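PDB 2W5V: alkaline phosphatase from Antarctic bacterium, which probably hydrolyses phosphate monoesters at alkaline pH, using two zinc ions and a magnesium ion and passing through a phosphoserine intermediate. Local coordinates for residues 34-38 against 291-297; 155-159 against 181-187; 162-166 against 209-213. The protein carries 1 engineered substitution. One frame throughout, in Å; residues are numbered along the deposited sequence.

Contact 1: residues 34-38 against 291-297; sequences PKNVI and DGNTLVI
The carbonyl oxygen of Asn293 is gripped by two successive amides of the facing segment: Lys35 N at 2.9 Å, on a bent path, and Asn36 N at 3.1 Å, nearly straight and in the carbonyl plane. Beyond this fork, Leu295 N donates to Asn36 O, Ile38 N to Leu295 O at 2.8 Å, and Ile297 N to Ile38 O. These bonds join 36-38 and 294-297 as neighbouring parallel strands, at the start of both, near the middle of the large mixed sheet of the alkaline phosphatase fold. Further along, the same strands lead toward the metal-binding end. Where they begin, Asn36 suits a buried polar place because its amide can serve several partners at once. With CG beside its own backbone N (chi1 -49°), ND2 gives a hydrogen to Thr294 OG1, 3.1 Å away and in the amide plane, and another to a water held by Asp291 OD1, while OD1 accepts from Phe249 N of the adjoining strand. Thr294 OG1 donates a hydrogen bond to Asp291 OD2 at 2.6 Å; Asn293 N reaches that oxygen from the opposite face of the carboxylate, closing an Asx turn at the C-terminal end of helix 267-291. Apolar groups fill the rest: Ile38 CD1 rests on Thr294 CG2 (3.8 Å), and Pro34 CB lies alongside Leu295 CB (3.7 Å), both residues covered by Val370 of helix 362-371.

Contact 2: residues 155-159 against 181-187; sequences AMDMT and KDVLAIL
Two short helices, the last turn of 151-158 and the first turn of 183-188, pack side by side at the periphery of the alpha/beta fold, and their interface is made of aliphatic and thioether groups. At its middle stands Thr159. Its methyl CG2 meets Val183 CG1 at 3.5 Å, tighter than usual for two carbons, and also touches Leu187 CD2; the two partners approach it roughly at right angles. Threonine fits here because its two branches do different work: OG1, placed between the backbone N and the carbonyl carbon (chi1 80°), donates to Met156 O at 2.7 Å, in the carbonyl plane, so the hydroxyl is satisfied within its own turn while the methyl faces the other helix. On one flank the flexible Met156 chain, bent at both chi2 and chi3, curls over the neighbouring helix, laying SD against Ile186 CD1 (4.0 Å) and CE against Val183 CG2 (3.7 Å). Leu187 also meets Met158, CD2 against CG, and reaches inward to Phe174 and Phe192. Asp157, on the side turned away from this interface, has been seen to bind magnesium in this protein, although no such ion is bound to this chain. The second helix starts at Asp182, an N-cap residue whose short carboxylate can bend back to an amide of the first turn. The capping bond runs from Ala185 N to Asp182 OD1, 3.1 Å, entering from above the carboxylate plane.

Contact 3: residues 162-166 against 209-213; sequences DLDFF and RKMGF
Asp164 and Arg209 form a salt bridge where two neighbouring strands begin: NH1 lies 2.9 Å from OD1, with the carboxylate oxygen at the edge of the guanidinium and close to its plane. On the acid the donor arrives from the anti side, 35° out of the carboxylate plane. Arginine suits this exposed position because its long chain, bent at chi2, can carry its planar head across to Asp164. A buried aspartate needs partners for both oxygens, and OD2 accepts from Thr125 N of strand 124-129.

Beyond the ion pair the backbones run parallel. Met211 N donates to Asp164 O, Phe166 N to Met211 O at 3.0 Å, and Phe213 N to Phe166 O at 2.9 Å. On the sheet face of Phe166, the ring folds back over the neighbouring strand, its CG placed between backbone N and carbonyl carbon (chi1 69°). Gly212 CA then sits over the ring centre, 3.7 Å from the centroid, as a CH-pi contact; having no CB, which here would run into the ring, glycine lets the ring come this close. The other face carries Phe165, Met211 and Phe213. Phe165 CD1 touches Met211 CB, and its CE1 meets the edge of the Phe213 ring at CE2, 3.9 Å away, the two ring planes being 54° apart.

Lys210 reaches along 162-166, its CD 3.4 Å from Leu163 O; NZ is hydrogen-bonded to Asn190 O and to a water that also lies 2.6 Å from Leu163 O.

Helix 230-242 covers Phe165 and Phe213 through Ala238, Leu242 and Leu237, whereas Phe166 meets Phe192 of strand 192-195. In the sheet, strands 165-169 and 210-214 lie between strands 124-129 and 192-195.

Contacts 1 and 3 are parallel strand pairs in the same large mixed sheet, their centres 20 Å apart, with strands 124-129 and 249-255 between them. Contact 2 is a helix pair against contact 3, centres 13 Å apart: Met158 SD packs on Leu163 CD1 at 3.6 Å and Leu187 CD1 on Phe166 CZ. Along the chain, contact 1 joins residues 253 positions apart and spans both others, whose segments alternate: 155-159, 162-166, 181-187, 209-213. Helix 151-158 is followed in the chain by strand 165-169. Contact 1 thus ties early and late parts of the chain in the sheet's interior, while contacts 2 and 3 build the part toward edge strand 192-195.

Contact 1: residues 34-38 against 291-297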
ATOM      1  N   PRO B  34      18.094   7.202 -16.758  1.00 20.28           N
ATOM      2  CA  PRO B  34      17.058   7.170 -17.797  1.00 20.02           C
ATOM      3  C   PRO B  34      17.187   8.363 -18.727  1.00 21.55           C
ATOM      4  O   PRO B  34      17.483   9.463 -18.260  1.00 19.22           O
ATOM      5  CB  PRO B  34      15.748   7.311 -17.012  1.00 24.57           C
ATOM      6  CG  PRO B  34      16.127   7.664 -15.605  1.00 22.95           C
ATOM      7  CD  PRO B  34      17.609   7.769 -15.491  1.00 25.20           C
ATOM      8  N   LYS B  35      16.959   8.149 -20.015  1.00 19.05           N
ATOM      9  CA  LYS B  35      16.896   9.249 -20.971  1.00 18.88           C
ATOM     10  C   LYS B  35      15.517   9.898 -20.939  1.00 22.36           C
ATOM     11  O   LYS B  35      15.388  11.126 -20.981  1.00 21.12           O
ATOM     12  CB  LYS B  35      17.195   8.729 -22.374  1.00 20.94           C
ATOM     13  CG  LYS B  35      16.936   9.732 -23.500  1.00 25.47           C
ATOM     14  CD  LYS B  35      17.309   9.126 -24.855  1.00 27.93           C
ATOM     15  CE  LYS B  35      17.156  10.129 -25.986  1.00 35.96           C
ATOM     16  NZ  LYS B  35      17.757   9.638 -27.258  1.00 37.29           N
ATOM     17  N   ASN B  36      14.490   9.059 -20.850  1.00 20.22           N
ATOM     18  CA  ASN B  36      13.099   9.496 -20.847  1.00 18.71           C
ATOM     19  C   ASN B  36      12.407   9.181 -19.529  1.00 22.26           C
ATOM     20  O   ASN B  36      12.789   8.248 -18.823  1.00 19.51           O
ATOM     21  CB  ASN B  36      12.331   8.789 -21.964  1.00 20.92           C
ATOM     22  CG  ASN B  36      13.046   8.847 -23.295  1.00 29.19           C
ATOM     23  OD1 ASN B  36      13.338   9.923 -23.804  1.00 28.12           O
ATOM     24  ND2 ASN B  36      13.315   7.681 -23.878  1.00 24.25           N
ATOM     25  N   VAL B  37      11.364   9.941 -19.218  1.00 19.72           N
ATOM     26  CA  VAL B  37      10.567   9.699 -18.026  1.00 15.89           C
ATOM     27  C   VAL B  37       9.080   9.792 -18.372  1.00 17.39           C
ATOM     28  O   VAL B  37       8.644  10.733 -19.037  1.00 18.85           O
ATOM     29  CB  VAL B  37      10.870  10.730 -16.935  1.00 15.86           C
ATOM     30  CG1 VAL B  37       9.992  10.473 -15.718  1.00 18.58           C
ATOM     31  CG2 VAL B  37      12.336  10.685 -16.550  1.00 20.83           C
ATOM     32  N   ILE B  38       8.314   8.794 -17.951  1.00 17.37           N
ATOM     33  CA  ILE B  38       6.864   8.846 -18.054  1.00 15.40           C
ATOM     34  C   ILE B  38       6.291   8.760 -16.645  1.00 18.50           C
ATOM     35  O   ILE B  38       6.545   7.799 -15.925  1.00 18.49           O
ATOM     36  CB  ILE B  38       6.320   7.688 -18.897  1.00 19.63           C
ATOM     37  CG1 ILE B  38       6.911   7.733 -20.315  1.00 19.60           C
ATOM     38  CG2 ILE B  38       4.798   7.738 -18.926  1.00 18.45           C
ATOM     39  CD1 ILE B  38       6.697   6.453 -21.108  1.00 24.53           C
ATOM     40  N   ASP B 291      12.201   0.122 -25.456  1.00 30.10           N
ATOM     41  CA  ASP B 291      13.154   1.233 -25.517  1.00 31.61           C
ATOM     42  C   ASP B 291      14.420   0.999 -24.681  1.00 32.35           C
ATOM     43  O   ASP B 291      15.538   1.236 -25.150  1.00 27.89           O
ATOM     44  CB  ASP B 291      12.464   2.531 -25.065  1.00 27.80           C
ATOM     45  CG  ASP B 291      13.384   3.743 -25.118  1.00 33.76           C
ATOM     46  OD1 ASP B 291      13.723   4.203 -26.231  1.00 32.53           O
ATOM     47  OD2 ASP B 291      13.742   4.259 -24.038  1.00 33.41           O
ATOM     48  N   GLY B 292      14.232   0.566 -23.438  1.00 30.22           N
ATOM     49  CA  GLY B 292      15.339   0.285 -22.540  1.00 34.54           C
ATOM     50  C   GLY B 292      15.982   1.495 -21.875  1.00 31.57           C
ATOM     51  O   GLY B 292      16.851   1.339 -21.016  1.00 29.33           O
ATOM     52  N   ASN B 293      15.549   2.693 -22.263  1.00 24.38           N
ATOM     53  CA  ASN B 293      16.124   3.941 -21.759  1.00 23.21           C
ATOM     54  C   ASN B 293      15.075   4.816 -21.096  1.00 23.15           C
ATOM     55  O   ASN B 293      15.262   6.028 -20.964  1.00 23.68           O
ATOM     56  CB  ASN B 293      16.762   4.740 -22.900  1.00 27.86           C
ATOM     57  CG  ASN B 293      17.975   4.055 -23.488  1.00 51.66           C
ATOM     58  OD1 ASN B 293      18.856   3.600 -22.759  1.00 60.34           O
ATOM     59  ND2 ASN B 293      18.031   3.985 -24.816  1.00 59.26           N
ATOM     60  N   THR B 294      13.967   4.205 -20.688  1.00 20.85           N
ATOM     61  CA  THR B 294      12.824   4.965 -20.188  1.00 16.08           C
ATOM     62  C   THR B 294      12.417   4.544 -18.781  1.00 19.60           C
ATOM     63  O   THR B 294      12.237   3.353 -18.496  1.00 22.80           O
ATOM     64  CB  THR B 294      11.605   4.802 -21.124  1.00 24.68           C
ATOM     65  OG1 THR B 294      11.944   5.267 -22.436  1.00 22.77           O
ATOM     66  CG2 THR B 294      10.401   5.582 -20.603  1.00 24.32           C
ATOM     67  N   LEU B 295      12.268   5.534 -17.911  1.00 19.21           N
ATOM     68  CA  LEU B 295      11.797   5.307 -16.552  1.00 20.13           C
ATOM     69  C   LEU B 295      10.298   5.568 -16.486  1.00 16.61           C
ATOM     70  O   LEU B 295       9.826   6.632 -16.878  1.00 16.48           O
ATOM     71  CB  LEU B 295      12.529   6.235 -15.584  1.00 22.75           C
ATOM     72  CG  LEU B 295      11.935   6.364 -14.182  1.00 18.80           C
ATOM     73  CD1 LEU B 295      12.181   5.086 -13.367  1.00 18.23           C
ATOM     74  CD2 LEU B 295      12.497   7.587 -13.466  1.00 18.54           C
ATOM     75  N   VAL B 296       9.551   4.591 -16.000  1.00 17.02           N
ATOM     76  CA  VAL B 296       8.116   4.751 -15.828  1.00 14.72           C
ATOM     77  C   VAL B 296       7.792   4.781 -14.346  1.00 17.64           C
ATOM     78  O   VAL B 296       8.134   3.854 -13.611  1.00 17.91           O
ATOM     79  CB  VAL B 296       7.343   3.596 -16.470  1.00 19.34           C
ATOM     80  CG1 VAL B 296       5.854   3.777 -16.243  1.00 14.61           C
ATOM     81  CG2 VAL B 296       7.662   3.488 -17.964  1.00 16.99           C
ATOM     82  N   ILE B 297       7.135   5.853 -13.915  1.00 12.84           N
ATOM     83  CA  ILE B 297       6.725   6.012 -12.529  1.00 14.00           C
ATOM     84  C   ILE B 297       5.209   6.094 -12.466  1.00 13.79           C
ATOM     85  O   ILE B 297       4.593   6.851 -13.216  1.00 18.00           O
ATOM     86  CB  ILE B 297       7.288   7.307 -11.915  1.00 17.13           C
ATOM     87  CG1 ILE B 297       8.818   7.319 -11.999  1.00 17.98           C
ATOM     88  CG2 ILE B 297       6.816   7.455 -10.470  1.00 14.54           C
ATOM     89  CD1 ILE B 297       9.398   8.723 -11.985  1.00 17.14           C
TER
HETATM   90  O   HOH W   1      14.999   6.411 -26.054  1.00 46.91           O

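Contact 2: residues 155-159 against 181-187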
ATOM      1  N   ALA B 155      -5.553  28.298 -18.496  1.00 17.68           N
ATOM      2  CA  ALA B 155      -5.581  28.129 -19.945  1.00 19.59           C
ATOM      3  C   ALA B 155      -4.652  29.131 -20.635  1.00 24.47           C
ATOM      4  O   ALA B 155      -3.884  28.771 -21.528  1.00 22.00           O
ATOM      5  CB  ALA B 155      -6.996  28.274 -20.468  1.00 22.64           C
ATOM      6  N   MET B 156      -4.725  30.393 -20.228  1.00 22.65           N
ATOM      7  CA  MET B 156      -3.821  31.397 -20.776  1.00 19.67           C
ATOM      8  C   MET B 156      -2.357  31.052 -20.480  1.00 21.59           C
ATOM      9  O   MET B 156      -1.487  31.300 -21.315  1.00 23.59           O
ATOM     10  CB  MET B 156      -4.149  32.790 -20.230  1.00 18.12           C
ATOM     11  CG  MET B 156      -3.276  33.885 -20.817  1.00 24.39           C
ATOM     12  SD  MET B 156      -3.721  34.247 -22.531  1.00 36.86           S
ATOM     13  CE  MET B 156      -5.380  34.886 -22.310  1.00 46.89           C
ATOM     14  N   ASP B 157      -2.087  30.494 -19.297  1.00 23.31           N
ATOM     15  CA  ASP B 157      -0.730  30.061 -18.942  1.00 21.77           C
ATOM     16  C   ASP B 157      -0.197  29.001 -19.911  1.00 25.63           C
ATOM     17  O   ASP B 157       1.007  28.942 -20.182  1.00 22.46           O
ATOM     18  CB  ASP B 157      -0.684  29.506 -17.513  1.00 19.93           C
ATOM     19  CG  ASP B 157      -0.797  30.591 -16.449  1.00 32.73           C
ATOM     20  OD1 ASP B 157      -0.618  31.791 -16.771  1.00 29.21           O
ATOM     21  OD2 ASP B 157      -1.058  30.238 -15.277  1.00 29.05           O
ATOM     22  N   MET B 158      -1.089  28.156 -20.416  1.00 21.83           N
ATOM     23  CA  MET B 158      -0.694  27.135 -21.384  1.00 27.77           C
ATOM     24  C   MET B 158       0.025  27.774 -22.568  1.00 32.59           C
ATOM     25  O   MET B 158       1.027  27.255 -23.059  1.00 35.44           O
ATOM     26  CB  MET B 158      -1.915  26.340 -21.868  1.00 28.34           C
ATOM     27  CG  MET B 158      -1.623  25.355 -23.009  1.00 26.37           C
ATOM     28  SD  MET B 158      -0.649  23.941 -22.459  1.00 32.91           S
ATOM     29  CE  MET B 158      -1.925  22.941 -21.693  1.00 30.90           C
ATOM     30  N   THR B 159      -0.485  28.916 -23.014  1.00 32.00           N
ATOM     31  CA  THR B 159       0.074  29.590 -24.179  1.00 39.52           C
ATOM     32  C   THR B 159       1.476  30.136 -23.918  1.00 38.71           C
ATOM     33  O   THR B 159       2.187  30.494 -24.856  1.00 44.65           O
ATOM     34  CB  THR B 159      -0.847  30.739 -24.671  1.00 28.35           C
ATOM     35  OG1 THR B 159      -0.656  31.902 -23.851  1.00 27.99           O
ATOM     36  CG2 THR B 159      -2.310  30.300 -24.627  1.00 29.13           C
ATOM     37  N   LYS B 181     -12.158  36.352 -24.424  1.00 36.25           N
ATOM     38  CA  LYS B 181     -10.929  36.238 -25.209  1.00 38.35           C
ATOM     39  C   LYS B 181     -10.840  34.896 -25.936  1.00 46.74           C
ATOM     40  O   LYS B 181     -11.264  33.867 -25.402  1.00 49.94           O
ATOM     41  CB  LYS B 181      -9.704  36.377 -24.310  1.00 44.31           C
ATOM     42  CG  LYS B 181      -9.467  37.756 -23.753  1.00 47.60           C
ATOM     43  CD  LYS B 181      -8.191  37.768 -22.927  1.00 54.73           C
ATOM     44  CE  LYS B 181      -7.843  39.170 -22.451  1.00 60.19           C
ATOM     45  NZ  LYS B 181      -6.546  39.186 -21.718  1.00 57.37           N
ATOM     46  N   ASP B 182     -10.277  34.904 -27.145  1.00 41.93           N
ATOM     47  CA  ASP B 182     -10.033  33.664 -27.886  1.00 40.21           C
ATOM     48  C   ASP B 182      -8.612  33.182 -27.650  1.00 34.76           C
ATOM     49  O   ASP B 182      -7.684  33.607 -28.335  1.00 34.56           O
ATOM     50  CB  ASP B 182     -10.264  33.847 -29.390  1.00 46.90           C
ATOM     51  CG  ASP B 182      -9.908  32.593 -30.192  1.00 54.07           C
ATOM     52  OD1 ASP B 182      -9.550  31.565 -29.575  1.00 47.90           O
ATOM     53  OD2 ASP B 182      -9.990  32.635 -31.441  1.00 56.58           O
ATOM     54  N   VAL B 183      -8.445  32.285 -26.685  1.00 33.17           N
ATOM     55  CA  VAL B 183      -7.116  31.829 -26.302  1.00 26.89           C
ATOM     56  C   VAL B 183      -6.603  30.747 -27.248  1.00 32.01           C
ATOM     57  O   VAL B 183      -5.397  30.535 -27.378  1.00 31.96           O
ATOM     58  CB  VAL B 183      -7.100  31.323 -24.848  1.00 31.74           C
ATOM     59  CG1 VAL B 183      -5.717  30.854 -24.469  1.00 25.52           C
ATOM     60  CG2 VAL B 183      -7.561  32.430 -23.914  1.00 37.89           C
ATOM     61  N   LEU B 184      -7.531  30.071 -27.915  1.00 34.93           N
ATOM     62  CA  LEU B 184      -7.180  29.087 -28.920  1.00 34.40           C
ATOM     63  C   LEU B 184      -6.271  29.737 -29.960  1.00 37.71           C
ATOM     64  O   LEU B 184      -5.235  29.181 -30.332  1.00 34.50           O
ATOM     65  CB  LEU B 184      -8.447  28.571 -29.603  1.00 39.82           C
ATOM     66  CG  LEU B 184      -8.534  27.065 -29.837  1.00 46.20           C
ATOM     67  CD1 LEU B 184      -9.367  26.790 -31.071  1.00 46.16           C
ATOM     68  CD2 LEU B 184      -7.152  26.453 -29.975  1.00 49.59           C
ATOM     69  N   ALA B 185      -6.672  30.922 -30.423  1.00 38.27           N
ATOM     70  CA  ALA B 185      -5.915  31.666 -31.425  1.00 38.90           C
ATOM     71  C   ALA B 185      -4.526  32.021 -30.902  1.00 39.57           C
ATOM     72  O   ALA B 185      -3.548  32.003 -31.646  1.00 38.16           O
ATOM     73  CB  ALA B 185      -6.670  32.929 -31.841  1.00 36.61           C
ATOM     74  N   ILE B 186      -4.450  32.341 -29.617  1.00 34.61           N
ATOM     75  CA  ILE B 186      -3.172  32.633 -28.980  1.00 33.74           C
ATOM     76  C   ILE B 186      -2.297  31.376 -28.919  1.00 31.51           C
ATOM     77  O   ILE B 186      -1.090  31.443 -29.145  1.00 30.03           O
ATOM     78  CB  ILE B 186      -3.369  33.228 -27.566  1.00 34.49           C
ATOM     79  CG1 ILE B 186      -4.260  34.471 -27.635  1.00 35.51           C
ATOM     80  CG2 ILE B 186      -2.028  33.559 -26.933  1.00 32.01           C
ATOM     81  CD1 ILE B 186      -4.334  35.250 -26.340  1.00 41.11           C
ATOM     82  N   LEU B 187      -2.908  30.232 -28.628  1.00 25.96           N
ATOM     83  CA  LEU B 187      -2.169  28.972 -28.664  1.00 36.39           C
ATOM     84  C   LEU B 187      -1.524  28.756 -30.026  1.00 36.64           C
ATOM     85  O   LEU B 187      -0.330  28.470 -30.117  1.00 31.55           O
ATOM     86  CB  LEU B 187      -3.079  27.781 -28.346  1.00 40.01           C
ATOM     87  CG  LEU B 187      -3.208  27.347 -26.887  1.00 45.11           C
ATOM     88  CD1 LEU B 187      -4.171  26.178 -26.780  1.00 42.50           C
ATOM     89  CD2 LEU B 187      -1.851  26.980 -26.315  1.00 46.00           C
TER

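Contact 3: residues 162-166 against 209-213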
ATOM      1  N   ASP B 162       6.113  25.722 -21.786  1.00 36.76           N
ATOM      2  CA  ASP B 162       7.126  25.087 -22.620  1.00 39.69           C
ATOM      3  C   ASP B 162       6.624  23.778 -23.240  1.00 30.92           C
ATOM      4  O   ASP B 162       7.336  23.138 -24.014  1.00 31.04           O
ATOM      5  CB  ASP B 162       8.388  24.825 -21.791  1.00 49.36           C
ATOM      6  CG  ASP B 162       9.059  26.109 -21.324  1.00 56.51           C
ATOM      7  OD1 ASP B 162       9.413  26.941 -22.194  1.00 58.54           O
ATOM      8  OD2 ASP B 162       9.240  26.278 -20.092  1.00 47.67           O
ATOM      9  N   LEU B 163       5.399  23.390 -22.898  1.00 24.52           N
ATOM     10  CA  LEU B 163       4.821  22.137 -23.383  1.00 24.81           C
ATOM     11  C   LEU B 163       4.909  21.999 -24.898  1.00 24.27           C
ATOM     12  O   LEU B 163       4.668  22.959 -25.634  1.00 26.31           O
ATOM     13  CB  LEU B 163       3.359  22.029 -22.963  1.00 26.77           C
ATOM     14  CG  LEU B 163       3.089  21.539 -21.551  1.00 29.48           C
ATOM     15  CD1 LEU B 163       1.592  21.387 -21.356  1.00 30.02           C
ATOM     16  CD2 LEU B 163       3.814  20.223 -21.324  1.00 25.17           C
ATOM     17  N   ASP B 164       5.238  20.796 -25.354  1.00 18.23           N
ATOM     18  CA  ASP B 164       5.308  20.501 -26.777  1.00 21.05           C
ATOM     19  C   ASP B 164       4.081  19.726 -27.238  1.00 26.29           C
ATOM     20  O   ASP B 164       3.743  19.727 -28.422  1.00 24.13           O
ATOM     21  CB  ASP B 164       6.560  19.680 -27.067  1.00 23.46           C
ATOM     22  CG  ASP B 164       7.836  20.413 -26.676  1.00 32.45           C
ATOM     23  OD1 ASP B 164       8.208  21.401 -27.358  1.00 28.07           O
ATOM     24  OD2 ASP B 164       8.469  19.997 -25.684  1.00 32.89           O
ATOM     25  N   PHE B 165       3.418  19.066 -26.292  1.00 22.67           N
ATOM     26  CA  PHE B 165       2.275  18.209 -26.602  1.00 21.20           C
ATOM     27  C   PHE B 165       1.269  18.218 -25.453  1.00 19.52           C
ATOM     28  O   PHE B 165       1.656  18.200 -24.288  1.00 24.09           O
ATOM     29  CB  PHE B 165       2.770  16.776 -26.832  1.00 23.22           C
ATOM     30  CG  PHE B 165       1.684  15.794 -27.211  1.00 25.25           C
ATOM     31  CD1 PHE B 165       1.473  15.452 -28.540  1.00 23.94           C
ATOM     32  CD2 PHE B 165       0.898  15.197 -26.238  1.00 23.83           C
ATOM     33  CE1 PHE B 165       0.485  14.534 -28.890  1.00 29.85           C
ATOM     34  CE2 PHE B 165      -0.095  14.279 -26.581  1.00 22.37           C
ATOM     35  CZ  PHE B 165      -0.300  13.947 -27.905  1.00 21.97           C
ATOM     36  N   PHE B 166      -0.021  18.227 -25.769  1.00 17.53           N
ATOM     37  CA  PHE B 166      -1.017  17.954 -24.733  1.00 19.29           C
ATOM     38  C   PHE B 166      -2.283  17.369 -25.331  1.00 24.74           C
ATOM     39  O   PHE B 166      -2.553  17.533 -26.522  1.00 26.49           O
ATOM     40  CB  PHE B 166      -1.322  19.203 -23.883  1.00 17.78           C
ATOM     41  CG  PHE B 166      -2.069  20.288 -24.625  1.00 23.67           C
ATOM     42  CD1 PHE B 166      -3.454  20.251 -24.729  1.00 25.20           C
ATOM     43  CD2 PHE B 166      -1.386  21.346 -25.203  1.00 23.77           C
ATOM     44  CE1 PHE B 166      -4.144  21.250 -25.408  1.00 27.24           C
ATOM     45  CE2 PHE B 166      -2.068  22.347 -25.880  1.00 29.19           C
ATOM     46  CZ  PHE B 166      -3.452  22.298 -25.980  1.00 28.04           C
ATOM     47  N   ARG B 209       5.355  21.332 -35.090  1.00 31.70           N
ATOM     48  CA  ARG B 209       6.303  21.678 -34.036  1.00 32.60           C
ATOM     49  C   ARG B 209       5.746  21.324 -32.649  1.00 31.94           C
ATOM     50  O   ARG B 209       6.449  20.759 -31.808  1.00 30.53           O
ATOM     51  CB  ARG B 209       6.674  23.161 -34.114  1.00 37.70           C
ATOM     52  CG  ARG B 209       7.582  23.643 -32.995  1.00 44.37           C
ATOM     53  CD  ARG B 209       8.829  22.770 -32.836  1.00 50.55           C
ATOM     54  NE  ARG B 209       9.683  23.234 -31.740  1.00 52.54           N
ATOM     55  CZ  ARG B 209       9.614  22.795 -30.482  1.00 49.41           C
ATOM     56  NH1 ARG B 209       8.728  21.860 -30.138  1.00 32.77           N
ATOM     57  NH2 ARG B 209      10.440  23.291 -29.564  1.00 43.73           N
ATOM     58  N   LYS B 210       4.484  21.665 -32.411  1.00 29.26           N
ATOM     59  CA  LYS B 210       3.813  21.277 -31.175  1.00 23.25           C
ATOM     60  C   LYS B 210       2.400  20.846 -31.511  1.00 24.91           C
ATOM     61  O   LYS B 210       1.855  21.252 -32.530  1.00 28.60           O
ATOM     62  CB  LYS B 210       3.736  22.442 -30.197  1.00 24.44           C
ATOM     63  CG  LYS B 210       5.053  23.089 -29.828  1.00 27.35           C
ATOM     64  CD  LYS B 210       4.762  24.196 -28.819  1.00 36.75           C
ATOM     65  CE  LYS B 210       5.831  25.261 -28.782  1.00 35.77           C
ATOM     66  NZ  LYS B 210       5.282  26.488 -28.143  1.00 29.48           N
ATOM     67  N   MET B 211       1.790  20.057 -30.637  1.00 28.32           N
ATOM     68  CA  MET B 211       0.469  19.525 -30.929  1.00 24.57           C
ATOM     69  C   MET B 211      -0.426  19.557 -29.704  1.00 27.52           C
ATOM     70  O   MET B 211      -0.021  19.139 -28.620  1.00 31.62           O
ATOM     71  CB  MET B 211       0.592  18.096 -31.457  1.00 28.55           C
ATOM     72  CG  MET B 211      -0.705  17.548 -32.012  1.00 34.16           C
ATOM     73  SD  MET B 211      -1.175  18.444 -33.493  1.00 39.59           S
ATOM     74  CE  MET B 211      -2.943  18.161 -33.529  1.00 39.19           C
ATOM     75  N   GLY B 212      -1.647  20.048 -29.877  1.00 25.26           N
ATOM     76  CA  GLY B 212      -2.605  20.096 -28.786  1.00 25.43           C
ATOM     77  C   GLY B 212      -3.944  19.501 -29.188  1.00 30.21           C
ATOM     78  O   GLY B 212      -4.489  19.828 -30.245  1.00 26.83           O
ATOM     79  N   PHE B 213      -4.475  18.614 -28.349  1.00 27.87           N
ATOM     80  CA  PHE B 213      -5.789  18.021 -28.586  1.00 24.56           C
ATOM     81  C   PHE B 213      -6.764  18.461 -27.495  1.00 29.89           C
ATOM     82  O   PHE B 213      -6.567  18.151 -26.312  1.00 27.57           O
ATOM     83  CB  PHE B 213      -5.704  16.491 -28.584  1.00 30.53           C
ATOM     84  CG  PHE B 213      -4.968  15.909 -29.763  1.00 27.01           C
ATOM     85  CD1 PHE B 213      -5.646  15.587 -30.932  1.00 29.63           C
ATOM     86  CD2 PHE B 213      -3.606  15.647 -29.687  1.00 29.46           C
ATOM     87  CE1 PHE B 213      -4.975  15.029 -32.017  1.00 30.63           C
ATOM     88  CE2 PHE B 213      -2.926  15.094 -30.765  1.00 27.20           C
ATOM     89  CZ  PHE B 213      -3.611  14.782 -31.933  1.00 29.26           C
TER
HETATM   90  O   HOH W   2       5.229  25.454 -25.691  1.00 28.96           O